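Local coordinates for Ras-associated and pleckstrin homology domains-containing protein 1 (Homo sapiens, PDB 4GN1) that mediates localized membrane signals, is implicated in regulating lamellipodial dynamics, and targets the Ena/VASP proteins EVL and VASP to the leading edge of the cell, at residues N193-P198 with Q211-Y216. Residues are numbered along the deposited sequence; the frame is centred on the assembly and turned at random.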
ATOM      1  N   ASN A 193     -15.729 -13.058   2.159  1.00 39.29           N
ATOM      2  CA  ASN A 193     -16.382 -14.016   1.288  1.00 40.69           C
ATOM      3  C   ASN A 193     -15.436 -14.859   0.405  1.00 40.29           C
ATOM      4  O   ASN A 193     -15.492 -16.090   0.436  1.00 41.81           O
ATOM      5  CB  ASN A 193     -17.400 -13.286   0.423  1.00 40.74           C
ATOM      6  CG  ASN A 193     -18.543 -12.708   1.225  1.00 42.19           C
ATOM      7  OD1 ASN A 193     -19.129 -13.376   2.072  1.00 43.93           O
ATOM      8  ND2 ASN A 193     -18.883 -11.463   0.944  1.00 42.04           N
ATOM      9  N   LYS A 194     -14.577 -14.198  -0.369  1.00 38.45           N
ATOM     10  CA  LYS A 194     -13.714 -14.869  -1.346  1.00 38.58           C
ATOM     11  C   LYS A 194     -12.682 -15.833  -0.739  1.00 39.23           C
ATOM     12  O   LYS A 194     -12.397 -16.872  -1.336  1.00 41.38           O
ATOM     13  CB  LYS A 194     -13.044 -13.851  -2.307  1.00 37.60           C
ATOM     14  CG  LYS A 194     -12.002 -14.452  -3.252  1.00 37.30           C
ATOM     15  CD  LYS A 194     -11.746 -13.613  -4.492  1.00 35.99           C
ATOM     16  CE  LYS A 194     -11.205 -14.476  -5.631  1.00 36.46           C
ATOM     17  NZ  LYS A 194     -12.027 -15.701  -5.896  1.00 38.80           N
ATOM     18  N   TYR A 195     -12.139 -15.511   0.434  1.00 38.37           N
ATOM     19  CA  TYR A 195     -11.149 -16.377   1.080  1.00 39.03           C
ATOM     20  C   TYR A 195     -11.530 -16.824   2.484  1.00 40.14           C
ATOM     21  O   TYR A 195     -10.718 -17.407   3.210  1.00 40.92           O
ATOM     22  CB  TYR A 195      -9.759 -15.716   1.076  1.00 38.41           C
ATOM     23  CG  TYR A 195      -9.131 -15.641  -0.302  1.00 38.10           C
ATOM     24  CD1 TYR A 195      -8.759 -16.807  -0.985  1.00 39.32           C
ATOM     25  CD2 TYR A 195      -8.926 -14.411  -0.938  1.00 36.46           C
ATOM     26  CE1 TYR A 195      -8.193 -16.748  -2.253  1.00 39.23           C
ATOM     27  CE2 TYR A 195      -8.360 -14.336  -2.215  1.00 36.11           C
ATOM     28  CZ  TYR A 195      -7.991 -15.507  -2.865  1.00 37.61           C
ATOM     29  OH  TYR A 195      -7.434 -15.462  -4.124  1.00 37.91           O
ATOM     30  N   LYS A 196     -12.770 -16.550   2.867  1.00 40.90           N
ATOM     31  CA  LYS A 196     -13.302 -16.885   4.208  1.00 42.36           C
ATOM     32  C   LYS A 196     -12.447 -16.289   5.335  1.00 41.35           C
ATOM     33  O   LYS A 196     -12.247 -16.900   6.382  1.00 42.38           O
ATOM     34  CB  LYS A 196     -13.541 -18.402   4.364  1.00 44.70           C
ATOM     35  CG  LYS A 196     -14.463 -19.003   3.303  1.00 45.98           C
ATOM     36  CD  LYS A 196     -15.591 -18.043   2.930  1.00 46.18           C
ATOM     37  CE  LYS A 196     -16.738 -18.704   2.174  1.00 48.45           C
ATOM     38  NZ  LYS A 196     -17.584 -17.672   1.503  1.00 47.30           N
ATOM     39  N   ALA A 197     -11.948 -15.084   5.072  1.00 39.67           N
ATOM     40  CA  ALA A 197     -11.205 -14.273   6.028  1.00 39.03           C
ATOM     41  C   ALA A 197     -12.019 -14.027   7.295  1.00 40.57           C
ATOM     42  O   ALA A 197     -13.246 -13.846   7.227  1.00 41.19           O
ATOM     43  CB  ALA A 197     -10.824 -12.953   5.387  1.00 36.42           C
ATOM     44  N   PRO A 198     -11.348 -14.031   8.455  1.00 41.39           N
ATOM     45  CA  PRO A 198     -11.999 -13.724   9.736  1.00 43.40           C
ATOM     46  C   PRO A 198     -12.531 -12.296   9.845  1.00 42.56           C
ATOM     47  O   PRO A 198     -13.451 -12.062  10.617  1.00 44.79           O
ATOM     48  CB  PRO A 198     -10.897 -13.978  10.774  1.00 43.85           C
ATOM     49  CG  PRO A 198      -9.630 -13.946   9.997  1.00 42.07           C
ATOM     50  CD  PRO A 198      -9.963 -14.478   8.642  1.00 41.46           C
ATOM     51  N   GLN A 211       0.220 -12.228 -11.493  1.00 27.36           N
ATOM     52  CA  GLN A 211      -1.047 -11.661 -11.937  1.00 27.37           C
ATOM     53  C   GLN A 211      -2.211 -12.633 -11.783  1.00 29.07           C
ATOM     54  O   GLN A 211      -3.346 -12.270 -12.059  1.00 29.50           O
ATOM     55  CB  GLN A 211      -0.936 -11.188 -13.395  1.00 26.45           C
ATOM     56  CG  GLN A 211      -0.037  -9.973 -13.590  1.00 25.58           C
ATOM     57  CD  GLN A 211      -0.629  -8.714 -12.975  1.00 25.07           C
ATOM     58  OE1 GLN A 211      -1.802  -8.387 -13.209  1.00 24.07           O
ATOM     59  NE2 GLN A 211       0.169  -8.019 -12.156  1.00 24.04           N
ATOM     60  N   LYS A 212      -1.929 -13.857 -11.351  1.00 30.97           N
ATOM     61  CA  LYS A 212      -2.964 -14.865 -11.105  1.00 33.51           C
ATOM     62  C   LYS A 212      -2.610 -15.681  -9.864  1.00 34.39           C
ATOM     63  O   LYS A 212      -1.666 -15.331  -9.147  1.00 33.56           O
ATOM     64  CB  LYS A 212      -3.179 -15.774 -12.333  1.00 36.01           C
ATOM     65  CG  LYS A 212      -1.917 -16.426 -12.857  1.00 37.42           C
ATOM     66  CD  LYS A 212      -2.196 -17.491 -13.905  1.00 41.17           C
ATOM     67  CE  LYS A 212      -0.902 -18.236 -14.249  1.00 43.10           C
ATOM     68  NZ  LYS A 212      -1.128 -19.654 -14.664  1.00 47.23           N
ATOM     69  N   LYS A 213      -3.365 -16.756  -9.614  1.00 36.28           N
ATOM     70  CA  LYS A 213      -3.271 -17.494  -8.353  1.00 37.29           C
ATOM     71  C   LYS A 213      -1.863 -18.026  -8.173  1.00 36.52           C
ATOM     72  O   LYS A 213      -1.292 -18.641  -9.080  1.00 37.55           O
ATOM     73  CB  LYS A 213      -4.284 -18.650  -8.272  1.00 41.32           C
ATOM     74  CG  LYS A 213      -5.758 -18.244  -8.311  1.00 45.01           C
ATOM     75  CD  LYS A 213      -6.340 -17.900  -6.935  1.00 47.15           C
ATOM     76  CE  LYS A 213      -7.835 -17.593  -7.014  1.00 48.42           C
ATOM     77  NZ  LYS A 213      -8.132 -16.263  -7.632  1.00 49.00           N
ATOM     78  N   SER A 214      -1.297 -17.772  -7.006  1.00 33.93           N
ATOM     79  CA  SER A 214       0.042 -18.233  -6.723  1.00 33.83           C
ATOM     80  C   SER A 214       0.185 -18.402  -5.224  1.00 33.79           C
ATOM     81  O   SER A 214      -0.351 -17.599  -4.436  1.00 32.72           O
ATOM     82  CB  SER A 214       1.108 -17.261  -7.294  1.00 32.10           C
ATOM     83  OG  SER A 214       2.425 -17.787  -7.178  1.00 31.94           O
ATOM     84  N   GLN A 215       0.895 -19.465  -4.859  1.00 34.73           N
ATOM     85  CA  GLN A 215       1.250 -19.779  -3.475  1.00 36.27           C
ATOM     86  C   GLN A 215       2.221 -18.749  -2.845  1.00 34.65           C
ATOM     87  O   GLN A 215       2.356 -18.704  -1.617  1.00 35.32           O
ATOM     88  CB  GLN A 215       1.840 -21.212  -3.397  1.00 38.74           C
ATOM     89  CG  GLN A 215       3.118 -21.395  -4.228  1.00 39.44           C
ATOM     90  CD  GLN A 215       3.672 -22.820  -4.295  1.00 41.71           C
ATOM     91  OE1 GLN A 215       4.552 -23.096  -5.099  1.00 41.77           O
ATOM     92  NE2 GLN A 215       3.167 -23.716  -3.459  1.00 44.74           N
ATOM     93  N   TYR A 216       2.881 -17.945  -3.690  1.00 32.83           N
ATOM     94  CA  TYR A 216       3.860 -16.920  -3.273  1.00 31.75           C
ATOM     95  C   TYR A 216       3.200 -15.575  -2.956  1.00 31.04           C
ATOM     96  O   TYR A 216       3.860 -14.600  -2.589  1.00 31.54           O
ATOM     97  CB  TYR A 216       4.942 -16.731  -4.341  1.00 30.17           C
ATOM     98  CG  TYR A 216       5.575 -18.011  -4.816  1.00 31.27           C
ATOM     99  CD1 TYR A 216       5.552 -18.359  -6.159  1.00 31.10           C
ATOM    100  CD2 TYR A 216       6.187 -18.884  -3.919  1.00 32.77           C
ATOM    101  CE1 TYR A 216       6.128 -19.532  -6.614  1.00 32.59           C
ATOM    102  CE2 TYR A 216       6.763 -20.062  -4.362  1.00 34.59           C
ATOM    103  CZ  TYR A 216       6.727 -20.379  -5.716  1.00 34.69           C
ATOM    104  OH  TYR A 216       7.289 -21.559  -6.160  1.00 37.17           O
TER
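The side chains of Lys-213, Tyr-195 and Lys-194 close a gap that the backbones leave open: the nearest CA atoms of the two segments, those of Tyr-195 and Lys-213, are 12.3 Å apart. On Lys-213, CB and CG lie too far back for a contact, since CG is 5.3 Å from Tyr-195 OH. A bend at chi2 (-87°) then redirects the chain, and CD comes to 3.9 Å from Tyr-195 OH. CE is the closest atom, 3.6 Å from the same oxygen. The second bend, at chi4 (-74°), turns the ammonium so that Lys-213 NZ stays 3.7 Å from Tyr-195 OH, a separation that supports contact but not a hydrogen bond. NZ also lies 4.1 Å from Lys-194 CE; here the two lysines meet tip to tip, with their NZ atoms 4.3 Å apart.

On the opposing side, Lys-194 lays its CG against one face of the Tyr-195 ring, 3.8 Å above the plane and displaced toward the rim. Tyr-195, just past the end of helix 191-194, is buried and presents its hydroxyl to Lys-213. Its ring packs edge-to-face with Tyr-191, an ABL1 phosphorylation site unmodified here, and meets Tyr-219 with the planes at about 50°, while its carbonyl accepts a bond from Trp-148 NE1.

The contact joins two connections of the PH domain: that between strands 184-188 and 202-206, and that between strands 202-206 and 218-221. Only 94 Å² is buried, and neither a salt bridge nor a hydrogen bond links the segments. The chemistry is therefore that of aliphatic carbons of Lys-213 packed against a phenol oxygen, and the two neighbouring ammonium groups probably concentrate positive potential, so that their closeness would be expected to rely on screening by solvent or ions.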